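Local coordinates for protein sulfite reductase [ferredoxin] (Mycobacterium tuberculosis, PDB 1ZJ8) that reduces sulfite to hydrogen sulfide with electrons from ferredoxin, using a siroheme and a [4Fe-4S] cluster, probably for the synthesis of sulfur-containing amino acids and cofactors, at residues R75-Y80 / T168-D174; D214-Y219 / F288-R294. All coordinates share one frame; numbering follows the deposited sequence.

How the contacts relate
Both contacts are buried and reach the same siroheme. The centre of contact 1 is about 14 Å from the centre of the chain, against about 20 Å for that of contact 2. Contact 1 ties the turn leading into strand 79-83, and the strand's Y80, to the loop before strand 176-181. Its chemistry is covalent and backbone-based. Contact 2 sets the loop before strand 219-224 on the end of helix 277-291. Proline, aromatic and ion-pair contacts hold it. The two loops meet directly: D174 O and L215 N, 3.0 Å apart, form a probable backbone hydrogen bond. K41 forms salt bridges with D174 and D214, and R297 pairs with D174 and accepts a bond from R217.

Contact 1: R75-Y80 / T168-D174; sequences RWWGLY and TTEACGD. With SRM (siroheme), chain E.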
loop_
_atom_site.group_PDB
_atom_site.type_symbol
_atom_site.label_atom_id
_atom_site.label_comp_id
_atom_site.label_asym_id
_atom_site.label_seq_id
_atom_site.Cartn_x
_atom_site.Cartn_y
_atom_site.Cartn_z
ATOM N N ARG A 75 1.279 15.155 -9.147
ATOM C CA ARG A 75 1.265 13.776 -8.693
ATOM C C ARG A 75 2.458 12.996 -9.231
ATOM O O ARG A 75 3.033 12.171 -8.530
ATOM C CB ARG A 75 -0.045 13.124 -9.104
ATOM C CG ARG A 75 -1.241 13.818 -8.468
ATOM C CD ARG A 75 -2.514 13.157 -8.865
ATOM N NE ARG A 75 -3.640 13.740 -8.160
ATOM C CZ ARG A 75 -4.876 13.267 -8.218
ATOM N NH1 ARG A 75 -5.159 12.194 -8.947
ATOM N NH2 ARG A 75 -5.836 13.865 -7.538
ATOM N N TRP A 76 2.879 13.293 -10.450
ATOM C CA TRP A 76 4.029 12.608 -11.033
ATOM C C TRP A 76 5.286 12.806 -10.208
ATOM O O TRP A 76 6.312 12.178 -10.502
ATOM C CB TRP A 76 4.278 13.076 -12.470
ATOM C CG TRP A 76 3.563 12.263 -13.470
ATOM C CD1 TRP A 76 4.111 11.351 -14.314
ATOM C CD2 TRP A 76 2.149 12.268 -13.735
ATOM N NE1 TRP A 76 3.132 10.793 -15.100
ATOM C CE2 TRP A 76 1.921 11.343 -14.767
ATOM C CE3 TRP A 76 1.061 12.978 -13.210
ATOM C CZ2 TRP A 76 0.648 11.098 -15.280
ATOM C CZ3 TRP A 76 -0.206 12.733 -13.720
ATOM C CH2 TRP A 76 -0.402 11.802 -14.742
ATOM N N TRP A 77 5.213 13.685 -9.205
ATOM C CA TRP A 77 6.292 13.835 -8.236
ATOM C C TRP A 77 5.850 13.550 -6.807
ATOM O O TRP A 77 6.527 13.932 -5.858
ATOM C CB TRP A 77 6.915 15.223 -8.341
ATOM C CG TRP A 77 7.610 15.397 -9.627
ATOM C CD1 TRP A 77 7.110 15.984 -10.737
ATOM C CD2 TRP A 77 8.927 14.937 -9.967
ATOM N NE1 TRP A 77 8.029 15.937 -11.751
ATOM C CE2 TRP A 77 9.158 15.299 -11.309
ATOM C CE3 TRP A 77 9.935 14.264 -9.267
ATOM C CZ2 TRP A 77 10.362 15.014 -11.977
ATOM C CZ3 TRP A 77 11.130 13.974 -9.936
ATOM C CH2 TRP A 77 11.325 14.355 -11.283
ATOM N N GLY A 78 4.734 12.850 -6.646
ATOM C CA GLY A 78 4.275 12.464 -5.314
ATOM C C GLY A 78 3.770 13.613 -4.447
ATOM O O GLY A 78 3.788 13.509 -3.208
ATOM N N LEU A 79 3.314 14.698 -5.093
ATOM C CA LEU A 79 2.709 15.835 -4.397
ATOM C C LEU A 79 1.234 15.795 -4.647
ATOM O O LEU A 79 0.765 15.960 -5.763
ATOM C CB LEU A 79 3.286 17.155 -4.860
ATOM C CG LEU A 79 4.698 17.372 -4.315
ATOM C CD1 LEU A 79 5.480 18.315 -5.218
ATOM C CD2 LEU A 79 4.683 17.882 -2.871
ATOM N N TYR A 80 0.518 15.502 -3.580
ATOM C CA TYR A 80 -0.921 15.401 -3.582
ATOM C C TYR A 80 -1.373 16.524 -2.604
ATOM O O TYR A 80 -0.771 16.750 -1.549
ATOM C CB TYR A 80 -1.309 13.972 -3.121
ATOM C CG TYR A 80 -1.765 12.914 -4.160
ATOM C CD1 TYR A 80 -3.094 12.916 -4.594
ATOM C CD2 TYR A 80 -0.916 11.833 -4.614
ATOM C CE1 TYR A 80 -3.583 11.956 -5.480
ATOM C CE2 TYR A 80 -1.432 10.848 -5.504
ATOM C CZ TYR A 80 -2.757 10.938 -5.929
ATOM O OH TYR A 80 -3.274 10.011 -6.796
ATOM N N THR A 168 10.962 11.043 -5.443
ATOM C CA THR A 168 9.510 11.002 -5.338
ATOM C C THR A 168 8.910 10.723 -6.703
ATOM O O THR A 168 7.706 10.879 -6.900
ATOM C CB THR A 168 8.914 12.339 -4.745
ATOM O OG1 THR A 168 9.162 13.464 -5.612
ATOM C CG2 THR A 168 9.506 12.640 -3.372
ATOM N N THR A 169 9.742 10.289 -7.643
ATOM C CA THR A 169 9.311 10.145 -9.028
ATOM C C THR A 169 8.208 9.094 -9.217
ATOM O O THR A 169 8.353 7.940 -8.811
ATOM C CB THR A 169 10.489 9.759 -9.943
ATOM O OG1 THR A 169 11.595 10.656 -9.733
ATOM C CG2 THR A 169 10.054 9.763 -11.428
ATOM N N GLU A 170 7.118 9.507 -9.858
ATOM C CA GLU A 170 6.026 8.602 -10.211
ATOM C C GLU A 170 5.523 7.870 -8.964
ATOM O O GLU A 170 5.073 6.719 -9.044
ATOM C CB GLU A 170 6.445 7.623 -11.342
ATOM C CG GLU A 170 6.535 8.263 -12.761
ATOM C CD GLU A 170 7.288 7.414 -13.811
ATOM O OE1 GLU A 170 8.480 7.101 -13.606
ATOM O OE2 GLU A 170 6.708 7.093 -14.869
ATOM N N ALA A 171 5.595 8.557 -7.820
ATOM C CA ALA A 171 5.092 8.024 -6.548
ATOM C C ALA A 171 3.575 8.137 -6.536
ATOM O O ALA A 171 2.885 7.286 -5.969
ATOM C CB ALA A 171 5.688 8.781 -5.361
ATOM N N CYS A 172 3.069 9.211 -7.150
ATOM C CA CYS A 172 1.636 9.375 -7.457
ATOM C C CYS A 172 1.499 9.411 -9.000
ATOM O O CYS A 172 2.497 9.412 -9.716
ATOM C CB CYS A 172 1.087 10.687 -6.814
ATOM S SG CYS A 172 0.139 10.659 -5.178
ATOM N N GLY A 173 0.267 9.425 -9.502
ATOM C CA GLY A 173 0.026 9.681 -10.935
ATOM C C GLY A 173 -0.371 8.493 -11.798
ATOM O O GLY A 173 -0.469 7.363 -11.327
ATOM N N ASP A 174 -0.597 8.763 -13.082
ATOM C CA ASP A 174 -0.979 7.738 -14.070
ATOM C C ASP A 174 0.266 7.048 -14.671
ATOM O O ASP A 174 0.624 7.269 -15.844
ATOM C CB ASP A 174 -1.837 8.381 -15.174
ATOM C CG ASP A 174 -3.234 8.803 -14.683
ATOM O OD1 ASP A 174 -3.491 8.774 -13.448
ATOM O OD2 ASP A 174 -4.080 9.155 -15.549
HETATM FE FE SRM E . -4.290 4.935 -2.138
HETATM C CHA SRM E . -6.004 7.574 -3.468
HETATM C CHB SRM E . -3.737 6.716 0.644
HETATM C CHC SRM E . -2.619 2.434 -0.896
HETATM C CHD SRM E . -6.522 2.743 -3.603
HETATM N NA SRM E . -4.604 6.839 -1.613
HETATM C C1A SRM E . -5.206 7.814 -2.329
HETATM C C2A SRM E . -4.956 9.194 -1.801
HETATM C CMA SRM E . -3.840 9.830 -2.572
HETATM C CDA SRM E . -6.206 10.026 -1.732
HETATM C CEA SRM E . -6.450 11.086 -2.759
HETATM O O3A SRM E . -6.569 10.750 -3.941
HETATM O O4A SRM E . -6.524 12.281 -2.438
HETATM C C3A SRM E . -4.537 8.874 -0.407
HETATM C CAA SRM E . -3.437 9.732 0.122
HETATM C CBA SRM E . -4.172 10.872 0.776
HETATM C CCA SRM E . -3.407 11.396 1.948
HETATM O O1A SRM E . -2.834 10.585 2.708
HETATM O O2A SRM E . -3.349 12.639 2.116
HETATM C C4A SRM E . -4.257 7.411 -0.455
HETATM N NB SRM E . -3.232 4.706 -0.497
HETATM C C1B SRM E . -3.040 5.514 0.547
HETATM C C2B SRM E . -2.029 5.032 1.550
HETATM C CMB SRM E . -1.145 6.111 2.109
HETATM C CDB SRM E . -2.785 4.416 2.679
HETATM C CEB SRM E . -2.012 3.867 3.825
HETATM O O3B SRM E . -2.049 4.377 4.966
HETATM O O4B SRM E . -1.317 2.877 3.598
HETATM C C3B SRM E . -1.335 3.981 0.711
HETATM C CAB SRM E . -0.211 4.586 -0.091
HETATM C CBB SRM E . 0.833 3.572 -0.444
HETATM C CCB SRM E . 1.807 4.151 -1.429
HETATM O O1B SRM E . 2.921 4.524 -1.068
HETATM O O2B SRM E . 1.530 4.238 -2.621
HETATM C C4B SRM E . -2.423 3.672 -0.281
HETATM N NC SRM E . -4.589 3.026 -2.130
HETATM C C1C SRM E . -3.688 2.111 -1.717
HETATM C C2C SRM E . -4.124 0.800 -1.855
HETATM C CDC SRM E . -3.553 -0.458 -1.291
HETATM C CEC SRM E . -2.488 -1.204 -1.995
HETATM O O3C SRM E . -1.918 -0.696 -2.988
HETATM O O4C SRM E . -2.234 -2.331 -1.545
HETATM C C3C SRM E . -5.266 0.934 -2.586
HETATM C CAC SRM E . -6.032 -0.293 -2.962
HETATM C CBC SRM E . -5.474 -1.259 -3.985
HETATM C CCC SRM E . -5.733 -0.703 -5.374
HETATM O O1C SRM E . -5.101 0.306 -5.789
HETATM O O2C SRM E . -6.614 -1.282 -6.061
HETATM C C4C SRM E . -5.492 2.269 -2.798
HETATM N ND SRM E . -5.714 5.110 -3.566
HETATM C C1D SRM E . -6.587 4.127 -3.841
HETATM C C2D SRM E . -7.721 4.686 -4.460
HETATM C CAD SRM E . -8.583 3.913 -5.442
HETATM C CBD SRM E . -8.261 4.001 -6.901
HETATM C CCD SRM E . -8.961 3.182 -7.948
HETATM O O1D SRM E . -8.268 2.344 -8.566
HETATM O O2D SRM E . -10.190 3.334 -8.187
HETATM C C3D SRM E . -7.492 6.048 -4.544
HETATM C CDD SRM E . -8.182 6.985 -5.498
HETATM C CED SRM E . -7.833 7.070 -6.967
HETATM O O3D SRM E . -6.810 6.550 -7.414
HETATM O O4D SRM E . -8.569 7.665 -7.767
HETATM C C4D SRM E . -6.246 6.296 -3.990
HETATM O O HOH W 1 -2.561 9.700 -9.339
#
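R75, W76 and W77 run opposite in direction to C172, E170 and T169, with paired CA atoms 4.6 to 4.8 Å apart. T168-A171 forms a type II beta turn, and its E170 N donates to W76 O at 2.9 Å. T168 OG1, set between its backbone N and carbonyl carbon (chi1 64°), donates to W77 O at 2.7 Å, and W158 NE1 is bonded to the same hydroxyl. Beyond the turn, C172 SG is covalently joined at the ring edge to Y80 CE2, next to the carbon bearing the hydroxyl, though the local geometry is doubtful. This is the Cys-Tyr thioether of the NirA active site. It links strand 79-83 to the loop before strand 176-181. One face of the Y80 ring meets R75 CD; over the centre of the opposite face sits the siroheme methyl CMA, 3.5 Å above the plane. A water lies 2.7 Å from Y80 OH and accepts a weak bond from G173 N. The W76 ring takes D174 N and G173 CA over one face, the latter as a CH-pi contact 4.2 Å from the six-membered-ring centroid. W76 NE1 is bonded to A213 O, and the D174 carboxylate pairs with R297 and K41.

Contact 2: D214-Y219 / F288-R294; sequences DLPRKY and FRDYGYR. With SRM (siroheme), chain E.
P216 lies flat over one face of the F288 ring, with P216 CD 3.9 Å from the ring centroid and 9° off the normal. F288 CG is anti to the backbone N (chi1 -177°), which carries the ring from the helix toward the 214-219 loop. L215 CB comes obliquely to F288 CE2 at 3.7 Å, and R217 O lies at the ring edge. Y219 slides past F288 in the opposite direction. Their planes are nearly parallel, but the centroids are offset so far that the rings barely overlap.

P216 also touches the R294 guanidinium, whose face lies against P216 N and CD. R294 bends at chi3 (90°), and this turns the group back to the loop. R294 NH2 forms a salt bridge with D214 OD1 at 2.6 Å, and D214 OD1 sits at the guanidinium edge. The carboxylate plane is turned steeply against the guanidinium. R294 NH2 also gives a weak bond to D214 O, and R294 NH1 gives another to R289 O. W26 adds a cation-pi contact with R294, and K41 is a second partner of D214 OD1. R289 turns away and grips D290 side-on with NE and NH2.

Beyond P216 the loop points two basic side chains at the siroheme. R217 NH2 lies 3.1 Å from siroheme O4D, while R217 NE donates to R297 O. K218 NZ also reaches the siroheme, close to the iron, but the exact placing of this side chain is doubtful. R301 packs beside both. This is consistent with the cluster of lysines and arginines that lines the anion-binding side of the siroheme in sulfite and nitrite reductases.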
loop_
_atom_site.group_PDB
_atom_site.type_symbol
_atom_site.label_atom_id
_atom_site.label_comp_id
_atom_site.label_asym_id
_atom_site.label_seq_id
_atom_site.Cartn_x
_atom_site.Cartn_y
_atom_site.Cartn_z
ATOM N N ASP A 214 2.948 7.768 -19.059
ATOM C CA ASP A 214 1.540 8.053 -19.369
ATOM C C ASP A 214 0.790 6.762 -19.642
ATOM O O ASP A 214 0.814 6.218 -20.766
ATOM C CB ASP A 214 1.432 9.026 -20.557
ATOM C CG ASP A 214 -0.011 9.445 -20.879
ATOM O OD1 ASP A 214 -0.959 9.021 -20.177
ATOM O OD2 ASP A 214 -0.187 10.208 -21.854
ATOM N N LEU A 215 0.132 6.279 -18.587
ATOM C CA LEU A 215 -0.646 5.043 -18.634
ATOM C C LEU A 215 -2.133 5.366 -18.393
ATOM O O LEU A 215 -2.479 6.463 -17.919
ATOM C CB LEU A 215 -0.126 4.031 -17.594
ATOM C CG LEU A 215 1.386 3.892 -17.394
ATOM C CD1 LEU A 215 1.663 2.833 -16.352
ATOM C CD2 LEU A 215 2.090 3.540 -18.670
ATOM N N PRO A 216 -3.020 4.423 -18.756
ATOM C CA PRO A 216 -4.449 4.550 -18.506
ATOM C C PRO A 216 -4.790 4.938 -17.069
ATOM O O PRO A 216 -5.789 5.636 -16.840
ATOM C CB PRO A 216 -4.972 3.139 -18.790
ATOM C CG PRO A 216 -4.012 2.554 -19.773
ATOM C CD PRO A 216 -2.690 3.179 -19.486
ATOM N N ARG A 217 -3.992 4.447 -16.117
ATOM C CA ARG A 217 -4.114 4.836 -14.719
ATOM C C ARG A 217 -2.869 4.457 -13.924
ATOM O O ARG A 217 -1.815 4.140 -14.504
ATOM C CB ARG A 217 -5.345 4.164 -14.116
ATOM C CG ARG A 217 -6.493 5.105 -13.857
ATOM C CD ARG A 217 -7.409 4.523 -12.779
ATOM N NE ARG A 217 -8.265 5.531 -12.170
ATOM C CZ ARG A 217 -7.823 6.502 -11.383
ATOM N NH1 ARG A 217 -6.525 6.627 -11.088
ATOM N NH2 ARG A 217 -8.700 7.361 -10.897
ATOM N N LYS A 218 -2.993 4.512 -12.593
ATOM C CA LYS A 218 -1.951 4.030 -11.690
ATOM C C LYS A 218 -1.706 2.529 -11.896
ATOM O O LYS A 218 -2.619 1.782 -12.289
ATOM C CB LYS A 218 -2.309 4.346 -10.225
ATOM C CG LYS A 218 -3.523 3.619 -9.666
ATOM C CD LYS A 218 -3.636 3.760 -8.148
ATOM C CE LYS A 218 -4.533 4.925 -7.715
ATOM N NZ LYS A 218 -4.485 5.135 -6.226
ATOM N N TYR A 219 -0.467 2.120 -11.605
ATOM C CA TYR A 219 0.050 0.779 -11.895
ATOM C C TYR A 219 0.949 0.269 -10.768
ATOM O O TYR A 219 2.020 0.810 -10.517
ATOM C CB TYR A 219 0.854 0.838 -13.178
ATOM C CG TYR A 219 1.337 -0.476 -13.752
ATOM C CD1 TYR A 219 0.486 -1.284 -14.462
ATOM C CD2 TYR A 219 2.666 -0.857 -13.651
ATOM C CE1 TYR A 219 0.928 -2.458 -15.034
ATOM C CE2 TYR A 219 3.120 -2.028 -14.228
ATOM C CZ TYR A 219 2.243 -2.830 -14.929
ATOM O OH TYR A 219 2.661 -4.007 -15.523
ATOM N N PHE A 288 -0.575 -2.705 -21.003
ATOM C CA PHE A 288 -1.433 -1.779 -20.263
ATOM C C PHE A 288 -1.528 -0.450 -21.004
ATOM O O PHE A 288 -2.619 0.011 -21.316
ATOM C CB PHE A 288 -0.897 -1.568 -18.823
ATOM C CG PHE A 288 -1.759 -0.665 -17.941
ATOM C CD1 PHE A 288 -3.158 -0.792 -17.908
ATOM C CD2 PHE A 288 -1.163 0.288 -17.108
ATOM C CE1 PHE A 288 -3.947 0.028 -17.091
ATOM C CE2 PHE A 288 -1.954 1.122 -16.280
ATOM C CZ PHE A 288 -3.347 0.984 -16.281
ATOM N N ARG A 289 -0.382 0.157 -21.289
ATOM C CA ARG A 289 -0.344 1.475 -21.942
ATOM C C ARG A 289 -1.111 1.450 -23.263
ATOM O O ARG A 289 -1.919 2.344 -23.538
ATOM C CB ARG A 289 1.100 1.929 -22.180
ATOM C CG ARG A 289 1.254 3.279 -22.943
ATOM C CD ARG A 289 2.670 3.473 -23.503
ATOM N NE ARG A 289 3.100 2.273 -24.218
ATOM C CZ ARG A 289 4.352 1.978 -24.558
ATOM N NH1 ARG A 289 5.356 2.806 -24.272
ATOM N NH2 ARG A 289 4.596 0.832 -25.190
ATOM N N ASP A 290 -0.882 0.412 -24.062
ATOM C CA ASP A 290 -1.406 0.368 -25.430
ATOM C C ASP A 290 -2.876 -0.122 -25.532
ATOM O O ASP A 290 -3.634 0.354 -26.390
ATOM C CB ASP A 290 -0.445 -0.466 -26.307
ATOM C CG ASP A 290 0.985 0.154 -26.394
ATOM O OD1 ASP A 290 1.133 1.384 -26.273
ATOM O OD2 ASP A 290 1.970 -0.585 -26.583
ATOM N N TYR A 291 -3.286 -1.032 -24.650
ATOM C CA TYR A 291 -4.626 -1.638 -24.722
ATOM C C TYR A 291 -5.542 -1.366 -23.508
ATOM O O TYR A 291 -6.721 -1.746 -23.517
ATOM C CB TYR A 291 -4.495 -3.153 -24.899
ATOM C CG TYR A 291 -4.013 -3.633 -26.268
ATOM C CD1 TYR A 291 -2.654 -3.576 -26.620
ATOM C CD2 TYR A 291 -4.918 -4.201 -27.193
ATOM C CE1 TYR A 291 -2.221 -4.047 -27.868
ATOM C CE2 TYR A 291 -4.497 -4.670 -28.425
ATOM C CZ TYR A 291 -3.156 -4.589 -28.763
ATOM O OH TYR A 291 -2.754 -5.058 -29.989
ATOM N N GLY A 292 -5.014 -0.737 -22.459
ATOM C CA GLY A 292 -5.843 -0.336 -21.326
ATOM C C GLY A 292 -6.856 0.735 -21.705
ATOM O O GLY A 292 -6.586 1.591 -22.548
ATOM N N TYR A 293 -8.019 0.692 -21.066
ATOM C CA TYR A 293 -9.110 1.626 -21.360
ATOM C C TYR A 293 -8.781 3.038 -20.871
ATOM O O TYR A 293 -8.179 3.197 -19.813
ATOM C CB TYR A 293 -10.407 1.123 -20.727
ATOM C CG TYR A 293 -10.758 -0.310 -21.084
ATOM C CD1 TYR A 293 -10.459 -0.838 -22.338
ATOM C CD2 TYR A 293 -11.416 -1.131 -20.180
ATOM C CE1 TYR A 293 -10.796 -2.155 -22.678
ATOM C CE2 TYR A 293 -11.772 -2.457 -20.519
ATOM C CZ TYR A 293 -11.456 -2.960 -21.773
ATOM O OH TYR A 293 -11.781 -4.259 -22.123
ATOM N N ARG A 294 -9.149 4.052 -21.659
ATOM C CA ARG A 294 -8.849 5.464 -21.329
ATOM C C ARG A 294 -10.080 6.371 -21.544
ATOM O O ARG A 294 -9.962 7.553 -21.909
ATOM C CB ARG A 294 -7.628 5.964 -22.131
ATOM C CG ARG A 294 -6.382 5.048 -22.039
ATOM C CD ARG A 294 -5.249 5.477 -22.965
ATOM N NE ARG A 294 -4.339 6.427 -22.324
ATOM C CZ ARG A 294 -3.035 6.228 -22.090
ATOM N NH1 ARG A 294 -2.425 5.101 -22.462
ATOM N NH2 ARG A 294 -2.324 7.187 -21.499
HETATM FE FE SRM E . -4.290 4.935 -2.138
HETATM C CHA SRM E . -6.004 7.574 -3.468
HETATM C CHB SRM E . -3.737 6.716 0.644
HETATM C CHC SRM E . -2.619 2.434 -0.896
HETATM C CHD SRM E . -6.522 2.743 -3.603
HETATM N NA SRM E . -4.604 6.839 -1.613
HETATM C C1A SRM E . -5.206 7.814 -2.329
HETATM C C2A SRM E . -4.956 9.194 -1.801
HETATM C CMA SRM E . -3.840 9.830 -2.572
HETATM C CDA SRM E . -6.206 10.026 -1.732
HETATM C CEA SRM E . -6.450 11.086 -2.759
HETATM O O3A SRM E . -6.569 10.750 -3.941
HETATM O O4A SRM E . -6.524 12.281 -2.438
HETATM C C3A SRM E . -4.537 8.874 -0.407
HETATM C CAA SRM E . -3.437 9.732 0.122
HETATM C CBA SRM E . -4.172 10.872 0.776
HETATM C CCA SRM E . -3.407 11.396 1.948
HETATM O O1A SRM E . -2.834 10.585 2.708
HETATM O O2A SRM E . -3.349 12.639 2.116
HETATM C C4A SRM E . -4.257 7.411 -0.455
HETATM N NB SRM E . -3.232 4.706 -0.497
HETATM C C1B SRM E . -3.040 5.514 0.547
HETATM C C2B SRM E . -2.029 5.032 1.550
HETATM C CMB SRM E . -1.145 6.111 2.109
HETATM C CDB SRM E . -2.785 4.416 2.679
HETATM C CEB SRM E . -2.012 3.867 3.825
HETATM O O3B SRM E . -2.049 4.377 4.966
HETATM O O4B SRM E . -1.317 2.877 3.598
HETATM C C3B SRM E . -1.335 3.981 0.711
HETATM C CAB SRM E . -0.211 4.586 -0.091
HETATM C CBB SRM E . 0.833 3.572 -0.444
HETATM C CCB SRM E . 1.807 4.151 -1.429
HETATM O O1B SRM E . 2.921 4.524 -1.068
HETATM O O2B SRM E . 1.530 4.238 -2.621
HETATM C C4B SRM E . -2.423 3.672 -0.281
HETATM N NC SRM E . -4.589 3.026 -2.130
HETATM C C1C SRM E . -3.688 2.111 -1.717
HETATM C C2C SRM E . -4.124 0.800 -1.855
HETATM C CDC SRM E . -3.553 -0.458 -1.291
HETATM C CEC SRM E . -2.488 -1.204 -1.995
HETATM O O3C SRM E . -1.918 -0.696 -2.988
HETATM O O4C SRM E . -2.234 -2.331 -1.545
HETATM C C3C SRM E . -5.266 0.934 -2.586
HETATM C CAC SRM E . -6.032 -0.293 -2.962
HETATM C CBC SRM E . -5.474 -1.259 -3.985
HETATM C CCC SRM E . -5.733 -0.703 -5.374
HETATM O O1C SRM E . -5.101 0.306 -5.789
HETATM O O2C SRM E . -6.614 -1.282 -6.061
HETATM C C4C SRM E . -5.492 2.269 -2.798
HETATM N ND SRM E . -5.714 5.110 -3.566
HETATM C C1D SRM E . -6.587 4.127 -3.841
HETATM C C2D SRM E . -7.721 4.686 -4.460
HETATM C CAD SRM E . -8.583 3.913 -5.442
HETATM C CBD SRM E . -8.261 4.001 -6.901
HETATM C CCD SRM E . -8.961 3.182 -7.948
HETATM O O1D SRM E . -8.268 2.344 -8.566
HETATM O O2D SRM E . -10.190 3.334 -8.187
HETATM C C3D SRM E . -7.492 6.048 -4.544
HETATM C CDD SRM E . -8.182 6.985 -5.498
HETATM C CED SRM E . -7.833 7.070 -6.967
HETATM O O3D SRM E . -6.810 6.550 -7.414
HETATM O O4D SRM E . -8.569 7.665 -7.767
HETATM C C4D SRM E . -6.246 6.296 -3.990
#